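Local atomic coordinates of isoaspartyl dipeptidase (Fervidobacterium islandicum, PDB entry 7CDH), a protein that probably hydrolyses isoaspartyl (beta-aspartyl) dipeptides as a zinc-binding M38 metallopeptidase, a reaction linked to the repair of damaged proteins. Residues 46-51 / 354-359; 2-7 / 20-25. All coordinates share one frame; numbering follows the deposited sequence.

Contact 1: residues 46-51 / 354-359; sequences YDANGL and FILVDE
Leu-51 and Leu-356 cross at about a right angle, CD1 of Leu-51 lying 4.0 Å from CB of Leu-356. Leu-51 CG stands beside its backbone N, anti to its own carbonyl carbon (chi1 -49°). CD2 of Leu-51 lies 3.8 Å from Asp-358 CA, and CD2 of Leu-356 meets CB of Ala-48 at 3.9 Å. Branched leucines suit this buried place, since each can touch two neighbours at once. Leu-51 and Asp-358 form an antiparallel non-hydrogen-bonded pair that joins the start of strand 51-59 to the end of strand 354-358.

Gly-50 is the third residue of the type II turn, Ala-48 to Leu-51, that leads there from strand 43-47. Leu-51 N closes it onto Ala-48 O at 3.0 Å, and the positive phi of 90° is one that glycine adopts easily. Gly-50 O accepts from Glu-359 N at 3.1 Å, nearly straight (163° at the hydrogen), and from a water at 3.0 Å that also reaches Asp-358 OD1 weakly; OD1 accepts too from Gln-360 N. Glu-359 OE1 forms a salt bridge with Lys-9.

A backbone N-H and a water thus meet the Gly-50 carbonyl while the leucines add apolar contacts, so directional bonding and shape together hold the turn.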
ATOM      1  N   TYR A  46      28.586  38.667  35.132  1.00 46.11           N
ATOM      2  CA  TYR A  46      29.770  37.784  34.961  1.00 49.04           C
ATOM      3  C   TYR A  46      30.966  38.646  34.535  1.00 57.26           C
ATOM      4  O   TYR A  46      30.885  39.425  33.542  1.00 54.64           O
ATOM      5  CB  TYR A  46      29.433  36.637  34.006  1.00 48.31           C
ATOM      6  CG  TYR A  46      30.552  35.659  33.758  1.00 43.91           C
ATOM      7  CD1 TYR A  46      30.813  34.627  34.637  1.00 46.40           C
ATOM      8  CD2 TYR A  46      31.321  35.734  32.614  1.00 43.46           C
ATOM      9  CE1 TYR A  46      31.838  33.718  34.410  1.00 46.43           C
ATOM     10  CE2 TYR A  46      32.345  34.832  32.369  1.00 44.04           C
ATOM     11  CZ  TYR A  46      32.611  33.816  33.270  1.00 47.58           C
ATOM     12  OH  TYR A  46      33.631  32.930  33.018  1.00 50.78           O
ATOM     13  N   ASP A  47      32.029  38.554  35.336  1.00 64.23           N
ATOM     14  CA  ASP A  47      33.310  39.271  35.146  1.00 61.44           C
ATOM     15  C   ASP A  47      34.140  38.457  34.170  1.00 53.94           C
ATOM     16  O   ASP A  47      34.805  37.477  34.593  1.00 49.44           O
ATOM     17  CB  ASP A  47      34.083  39.457  36.457  1.00 69.73           C
ATOM     18  CG  ASP A  47      35.110  40.584  36.408  1.00 69.98           C
ATOM     19  OD1 ASP A  47      35.756  40.751  35.350  1.00 57.06           O
ATOM     20  OD2 ASP A  47      35.234  41.304  37.429  1.00 77.94           O
ATOM     21  N   ALA A  48      34.143  38.878  32.918  1.00 50.27           N
ATOM     22  CA  ALA A  48      34.860  38.155  31.852  1.00 51.31           C
ATOM     23  C   ALA A  48      36.185  38.849  31.556  1.00 52.19           C
ATOM     24  O   ALA A  48      36.661  38.694  30.435  1.00 51.81           O
ATOM     25  CB  ALA A  48      33.979  38.070  30.635  1.00 56.01           C
ATOM     26  N   ASN A  49      36.786  39.545  32.525  1.00 58.28           N
ATOM     27  CA  ASN A  49      38.105  40.202  32.323  1.00 56.71           C
ATOM     28  C   ASN A  49      39.141  39.097  32.088  1.00 52.05           C
ATOM     29  O   ASN A  49      39.098  38.071  32.805  1.00 57.27           O
ATOM     30  CB  ASN A  49      38.489  41.148  33.468  1.00 66.25           C
ATOM     31  CG  ASN A  49      39.914  41.639  33.330  1.00 64.90           C
ATOM     32  OD1 ASN A  49      40.246  42.399  32.410  1.00 57.48           O
ATOM     33  ND2 ASN A  49      40.783  41.117  34.180  1.00 60.57           N
ATOM     34  N   GLY A  50      40.001  39.274  31.083  1.00 48.33           N
ATOM     35  CA  GLY A  50      40.937  38.231  30.613  1.00 46.70           C
ATOM     36  C   GLY A  50      40.359  37.348  29.511  1.00 50.66           C
ATOM     37  O   GLY A  50      41.146  36.583  28.924  1.00 50.29           O
ATOM     38  N   LEU A  51      39.051  37.444  29.210  1.00 49.29           N
ATOM     39  CA  LEU A  51      38.354  36.565  28.235  1.00 47.66           C
ATOM     40  C   LEU A  51      37.929  37.352  26.985  1.00 46.28           C
ATOM     41  O   LEU A  51      37.590  38.543  27.090  1.00 46.34           O
ATOM     42  CB  LEU A  51      37.142  35.893  28.895  1.00 46.66           C
ATOM     43  CG  LEU A  51      37.386  35.217  30.248  1.00 46.65           C
ATOM     44  CD1 LEU A  51      36.110  34.576  30.770  1.00 44.79           C
ATOM     45  CD2 LEU A  51      38.508  34.187  30.194  1.00 45.95           C
ATOM     46  N   PHE A 354      26.962  32.196  23.011  1.00 36.17           N
ATOM     47  CA  PHE A 354      28.326  32.776  23.158  1.00 35.23           C
ATOM     48  C   PHE A 354      29.310  31.752  23.715  1.00 34.90           C
ATOM     49  O   PHE A 354      28.886  30.846  24.430  1.00 37.89           O
ATOM     50  CB  PHE A 354      28.368  33.888  24.207  1.00 35.47           C
ATOM     51  CG  PHE A 354      27.248  34.894  24.167  1.00 32.04           C
ATOM     52  CD1 PHE A 354      26.942  35.576  23.004  1.00 29.25           C
ATOM     53  CD2 PHE A 354      26.541  35.201  25.316  1.00 32.82           C
ATOM     54  CE1 PHE A 354      25.897  36.483  22.968  1.00 28.75           C
ATOM     55  CE2 PHE A 354      25.520  36.139  25.288  1.00 32.26           C
ATOM     56  CZ  PHE A 354      25.206  36.778  24.114  1.00 29.24           C
ATOM     57  N   ILE A 355      30.592  31.890  23.389  1.00 35.36           N
ATOM     58  CA  ILE A 355      31.676  31.207  24.145  1.00 38.60           C
ATOM     59  C   ILE A 355      32.616  32.280  24.704  1.00 40.95           C
ATOM     60  O   ILE A 355      32.761  33.376  24.130  1.00 39.52           O
ATOM     61  CB  ILE A 355      32.418  30.144  23.309  1.00 38.77           C
ATOM     62  CG1 ILE A 355      33.108  30.743  22.088  1.00 41.68           C
ATOM     63  CG2 ILE A 355      31.483  29.013  22.923  1.00 39.85           C
ATOM     64  CD1 ILE A 355      34.086  29.806  21.381  1.00 40.87           C
ATOM     65  N   LEU A 356      33.202  31.974  25.838  1.00 40.67           N
ATOM     66  CA  LEU A 356      34.213  32.827  26.482  1.00 38.53           C
ATOM     67  C   LEU A 356      35.522  32.063  26.417  1.00 37.04           C
ATOM     68  O   LEU A 356      35.582  30.924  26.876  1.00 40.24           O
ATOM     69  CB  LEU A 356      33.753  33.112  27.906  1.00 39.14           C
ATOM     70  CG  LEU A 356      32.626  34.133  28.008  1.00 42.26           C
ATOM     71  CD1 LEU A 356      31.924  34.023  29.343  1.00 44.42           C
ATOM     72  CD2 LEU A 356      33.170  35.547  27.811  1.00 47.51           C
ATOM     73  N   VAL A 357      36.507  32.661  25.779  1.00 39.61           N
ATOM     74  CA  VAL A 357      37.839  32.046  25.562  1.00 39.39           C
ATOM     75  C   VAL A 357      38.868  32.824  26.381  1.00 41.69           C
ATOM     76  O   VAL A 357      38.714  34.031  26.593  1.00 43.23           O
ATOM     77  CB  VAL A 357      38.076  32.061  24.053  1.00 42.75           C
ATOM     78  CG1 VAL A 357      39.500  31.727  23.686  1.00 46.21           C
ATOM     79  CG2 VAL A 357      37.092  31.114  23.392  1.00 45.70           C
ATOM     80  N   ASP A 358      39.854  32.138  26.921  1.00 52.12           N
ATOM     81  CA  ASP A 358      40.993  32.782  27.616  1.00 50.31           C
ATOM     82  C   ASP A 358      41.882  33.463  26.557  1.00 50.00           C
ATOM     83  O   ASP A 358      42.255  32.790  25.581  1.00 51.86           O
ATOM     84  CB  ASP A 358      41.724  31.723  28.430  1.00 53.37           C
ATOM     85  CG  ASP A 358      42.800  32.329  29.292  1.00 56.76           C
ATOM     86  OD1 ASP A 358      43.883  32.664  28.719  1.00 51.85           O
ATOM     87  OD2 ASP A 358      42.516  32.500  30.503  1.00 60.61           O
ATOM     88  N   GLU A 359      42.194  34.755  26.701  1.00 49.31           N
ATOM     89  CA  GLU A 359      42.911  35.524  25.645  1.00 55.80           C
ATOM     90  C   GLU A 359      44.357  35.026  25.508  1.00 52.72           C
ATOM     91  O   GLU A 359      44.900  35.159  24.415  1.00 52.51           O
ATOM     92  CB  GLU A 359      42.834  37.026  25.901  1.00 65.09           C
ATOM     93  CG  GLU A 359      43.572  37.470  27.157  1.00 75.62           C
ATOM     94  CD  GLU A 359      43.494  38.955  27.466  1.00 74.91           C
ATOM     95  OE1 GLU A 359      42.895  39.707  26.647  1.00 67.94           O
ATOM     96  OE2 GLU A 359      44.051  39.353  28.518  1.00 81.76           O
TER
HETATM   97  O   HOH W   1      43.886  35.796  29.897  1.00 70.87           O

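Contact 2: residues 2-7 / 20-25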
ATOM      1  N   ILE A   2      17.701  38.031  33.484  1.00 66.19           N
ATOM      2  CA  ILE A   2      18.570  38.946  32.700  1.00 58.47           C
ATOM      3  C   ILE A   2      19.995  38.840  33.229  1.00 52.86           C
ATOM      4  O   ILE A   2      20.143  38.768  34.449  1.00 47.70           O
ATOM      5  CB  ILE A   2      18.021  40.374  32.776  1.00 63.21           C
ATOM      6  CG1 ILE A   2      16.832  40.500  31.824  1.00 67.08           C
ATOM      7  CG2 ILE A   2      19.114  41.386  32.477  1.00 64.11           C
ATOM      8  CD1 ILE A   2      16.134  41.817  31.901  1.00 77.52           C
ATOM      9  N   LYS A   3      20.989  38.775  32.337  1.00 47.60           N
ATOM     10  CA  LYS A   3      22.415  38.651  32.717  1.00 44.97           C
ATOM     11  C   LYS A   3      23.205  39.678  31.931  1.00 47.66           C
ATOM     12  O   LYS A   3      22.696  40.140  30.874  1.00 51.31           O
ATOM     13  CB  LYS A   3      22.984  37.265  32.421  1.00 51.35           C
ATOM     14  CG  LYS A   3      22.144  36.102  32.914  1.00 56.55           C
ATOM     15  CD  LYS A   3      22.850  34.764  32.779  1.00 60.37           C
ATOM     16  CE  LYS A   3      21.997  33.573  33.186  1.00 57.13           C
ATOM     17  NZ  LYS A   3      20.579  33.773  32.828  1.00 58.48           N
ATOM     18  N   ILE A   4      24.396  40.002  32.438  1.00 50.25           N
ATOM     19  CA  ILE A   4      25.345  40.976  31.830  1.00 53.02           C
ATOM     20  C   ILE A   4      26.727  40.366  31.906  1.00 47.43           C
ATOM     21  O   ILE A   4      27.144  40.063  33.044  1.00 48.48           O
ATOM     22  CB  ILE A   4      25.373  42.334  32.563  1.00 63.10           C
ATOM     23  CG1 ILE A   4      24.022  43.046  32.548  1.00 64.74           C
ATOM     24  CG2 ILE A   4      26.470  43.218  31.987  1.00 67.04           C
ATOM     25  CD1 ILE A   4      23.208  42.773  33.776  1.00 66.68           C
ATOM     26  N   ILE A   5      27.429  40.314  30.775  1.00 43.84           N
ATOM     27  CA  ILE A   5      28.884  39.967  30.743  1.00 50.31           C
ATOM     28  C   ILE A   5      29.682  41.276  30.615  1.00 53.29           C
ATOM     29  O   ILE A   5      29.405  42.095  29.685  1.00 43.83           O
ATOM     30  CB  ILE A   5      29.200  38.945  29.630  1.00 50.50           C
ATOM     31  CG1 ILE A   5      28.513  37.604  29.893  1.00 51.77           C
ATOM     32  CG2 ILE A   5      30.697  38.756  29.450  1.00 48.96           C
ATOM     33  CD1 ILE A   5      28.331  36.782  28.652  1.00 52.64           C
ATOM     34  N   LYS A   6      30.586  41.491  31.574  1.00 57.02           N
ATOM     35  CA  LYS A   6      31.390  42.732  31.701  1.00 57.32           C
ATOM     36  C   LYS A   6      32.837  42.391  31.365  1.00 51.49           C
ATOM     37  O   LYS A   6      33.265  41.278  31.711  1.00 55.40           O
ATOM     38  CB  LYS A   6      31.271  43.320  33.113  1.00 66.55           C
ATOM     39  CG  LYS A   6      29.962  44.051  33.381  1.00 78.07           C
ATOM     40  CD  LYS A   6      29.932  44.864  34.669  1.00 87.58           C
ATOM     41  CE  LYS A   6      28.822  45.900  34.685  1.00 93.28           C
ATOM     42  NZ  LYS A   6      29.282  47.204  34.148  1.00 99.95           N
ATOM     43  N   ASN A   7      33.542  43.320  30.709  1.00 50.26           N
ATOM     44  CA  ASN A   7      35.031  43.396  30.690  1.00 49.69           C
ATOM     45  C   ASN A   7      35.638  42.421  29.689  1.00 47.77           C
ATOM     46  O   ASN A   7      36.843  42.162  29.824  1.00 52.54           O
ATOM     47  CB  ASN A   7      35.684  43.075  32.044  1.00 47.85           C
ATOM     48  CG  ASN A   7      35.311  44.055  33.137  1.00 49.38           C
ATOM     49  OD1 ASN A   7      34.905  45.177  32.829  1.00 44.41           O
ATOM     50  ND2 ASN A   7      35.471  43.646  34.395  1.00 46.17           N
ATOM     51  N   ASP A  20      30.191  45.554  26.823  1.00 48.89           N
ATOM     52  CA  ASP A  20      29.350  44.863  27.825  1.00 55.60           C
ATOM     53  C   ASP A  20      28.104  44.345  27.093  1.00 50.88           C
ATOM     54  O   ASP A  20      27.598  45.078  26.207  1.00 48.99           O
ATOM     55  CB  ASP A  20      29.082  45.804  29.001  1.00 56.67           C
ATOM     56  CG  ASP A  20      30.227  45.855  30.008  1.00 70.30           C
ATOM     57  OD1 ASP A  20      31.343  45.288  29.692  1.00 63.05           O
ATOM     58  OD2 ASP A  20      30.001  46.437  31.122  1.00 72.29           O
ATOM     59  N   VAL A  21      27.683  43.118  27.420  1.00 48.04           N
ATOM     60  CA  VAL A  21      26.554  42.406  26.747  1.00 51.61           C
ATOM     61  C   VAL A  21      25.484  42.058  27.778  1.00 46.53           C
ATOM     62  O   VAL A  21      25.816  41.357  28.762  1.00 40.49           O
ATOM     63  CB  VAL A  21      27.002  41.147  25.981  1.00 52.90           C
ATOM     64  CG1 VAL A  21      25.869  40.667  25.098  1.00 55.60           C
ATOM     65  CG2 VAL A  21      28.245  41.375  25.128  1.00 54.21           C
ATOM     66  N   ILE A  22      24.273  42.580  27.556  1.00 48.59           N
ATOM     67  CA  ILE A  22      23.051  42.328  28.375  1.00 54.98           C
ATOM     68  C   ILE A  22      22.126  41.415  27.564  1.00 51.56           C
ATOM     69  O   ILE A  22      21.809  41.780  26.411  1.00 46.41           O
ATOM     70  CB  ILE A  22      22.347  43.650  28.727  1.00 57.16           C
ATOM     71  CG1 ILE A  22      23.320  44.701  29.258  1.00 68.11           C
ATOM     72  CG2 ILE A  22      21.225  43.408  29.718  1.00 57.28           C
ATOM     73  CD1 ILE A  22      23.072  46.078  28.693  1.00 75.78           C
ATOM     74  N   PHE A  23      21.688  40.294  28.139  1.00 47.60           N
ATOM     75  CA  PHE A  23      20.878  39.273  27.416  1.00 50.76           C
ATOM     76  C   PHE A  23      19.903  38.563  28.374  1.00 46.19           C
ATOM     77  O   PHE A  23      20.169  38.479  29.585  1.00 39.44           O
ATOM     78  CB  PHE A  23      21.818  38.299  26.696  1.00 47.62           C
ATOM     79  CG  PHE A  23      22.799  37.610  27.609  1.00 44.59           C
ATOM     80  CD1 PHE A  23      23.998  38.204  27.937  1.00 46.88           C
ATOM     81  CD2 PHE A  23      22.519  36.373  28.152  1.00 47.22           C
ATOM     82  CE1 PHE A  23      24.892  37.576  28.783  1.00 47.98           C
ATOM     83  CE2 PHE A  23      23.412  35.741  29.003  1.00 46.25           C
ATOM     84  CZ  PHE A  23      24.599  36.343  29.316  1.00 51.44           C
ATOM     85  N   TYR A  24      18.761  38.132  27.834  1.00 49.78           N
ATOM     86  CA  TYR A  24      17.839  37.125  28.425  1.00 58.59           C
ATOM     87  C   TYR A  24      18.089  35.800  27.684  1.00 60.50           C
ATOM     88  O   TYR A  24      19.063  35.098  28.012  1.00 61.23           O
ATOM     89  CB  TYR A  24      16.392  37.617  28.295  1.00 64.45           C
ATOM     90  CG  TYR A  24      15.378  37.004  29.231  1.00 67.25           C
ATOM     91  CD1 TYR A  24      15.564  35.770  29.829  1.00 69.64           C
ATOM     92  CD2 TYR A  24      14.200  37.677  29.511  1.00 69.65           C
ATOM     93  CE1 TYR A  24      14.626  35.247  30.710  1.00 74.99           C
ATOM     94  CE2 TYR A  24      13.255  37.171  30.388  1.00 69.51           C
ATOM     95  CZ  TYR A  24      13.466  35.950  30.995  1.00 71.27           C
ATOM     96  OH  TYR A  24      12.530  35.475  31.873  1.00 67.86           O
ATOM     97  N   HIS A  25      17.226  35.486  26.715  1.00 57.01           N
ATOM     98  CA  HIS A  25      17.362  34.408  25.709  1.00 57.42           C
ATOM     99  C   HIS A  25      17.915  35.040  24.440  1.00 52.95           C
ATOM    100  O   HIS A  25      18.647  34.363  23.707  1.00 46.75           O
ATOM    101  CB  HIS A  25      15.996  33.741  25.442  1.00 69.13           C
ATOM    102  CG  HIS A  25      15.440  32.988  26.615  1.00 90.01           C
ATOM    103  ND1 HIS A  25      15.545  31.604  26.734  1.00103.52           N
ATOM    104  CD2 HIS A  25      14.777  33.405  27.718  1.00 96.75           C
ATOM    105  CE1 HIS A  25      14.968  31.212  27.855  1.00103.61           C
ATOM    106  NE2 HIS A  25      14.489  32.298  28.478  1.00100.37           N
TER
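Phe-23 carries CG between its backbone N and carbonyl carbon (chi1 57°), and chi2 of -86° sets the turn of the ring, which lies across Lys-3 and Ile-5 of the neighbouring strand. Lys-3 CB sits over one ring face, 4.0 Å from the centroid, in a CH-pi contact, while its CD lies 3.9 Å from Phe-23 CE2. Ile-5 comes from another quarter: CG1 lies at the ring edge, in plane, and CD1 approaches CE1 of Phe-23 obliquely at 3.5 Å. A lysine suits this place because its methylene stem can cover an aromatic ring while its amino group leads away from the strand pair.

On the other face of the sheet, Ile-4 and Ile-22 lie side by side and point the same way, with the two CG1 atoms 3.7 Å apart. Beta-branched residues fit extended strands well. Ile-2 CG2 adds to this apolar row, 4.0 Å from Ile-22 CG2, and Ile-28 and Pro-40 of a second subunit pack on Ile-2 and Ile-22.

The backbones are joined by paired bonds at Lys-3 with Phe-23 and at Ile-5 with Val-21; Ile-4 with Ile-22 is the non-hydrogen-bonded pair between them. At the far end Asp-20 divides its carboxylate: OD2 forms a salt bridge with Lys-6 NZ at 3.2 Å, and OD1 takes Asn-7 N at 3.1 Å, from the syn side and 26° out of the carboxylate plane. The acid therefore engages both a charge and the backbone where the chain turns a corner.

The two strands run nearly antiparallel within a mixed four-stranded sheet (27-31, 19-23, 2-6, 43-47), consistent with the small beta domain that accompanies the TIM barrel in isoaspartyl dipeptidases and related amidohydrolases.

In the fold
From the N terminus, contact 2 closes first, returning strand 19-23 onto strand 2-6 across a short loop that contains strands 8-11 and 15-17. Contact 1 opens only afterwards, so the two are in series and neither nests nor crosses. Its loop is far longer: the 302 intervening residues include all the zinc ligands and most of the amidohydrolase barrel, and strand 354-358 brings the chain back beside its beginning. The contacts meet directly, because strand 43-47 runs parallel to strand 2-6, Ala-48 N probably bonds to Lys-6 O, and Phe-354 packs edge-to-face with Phe-23. Together they tie the N-terminal four-stranded sheet to strands that follow the barrel.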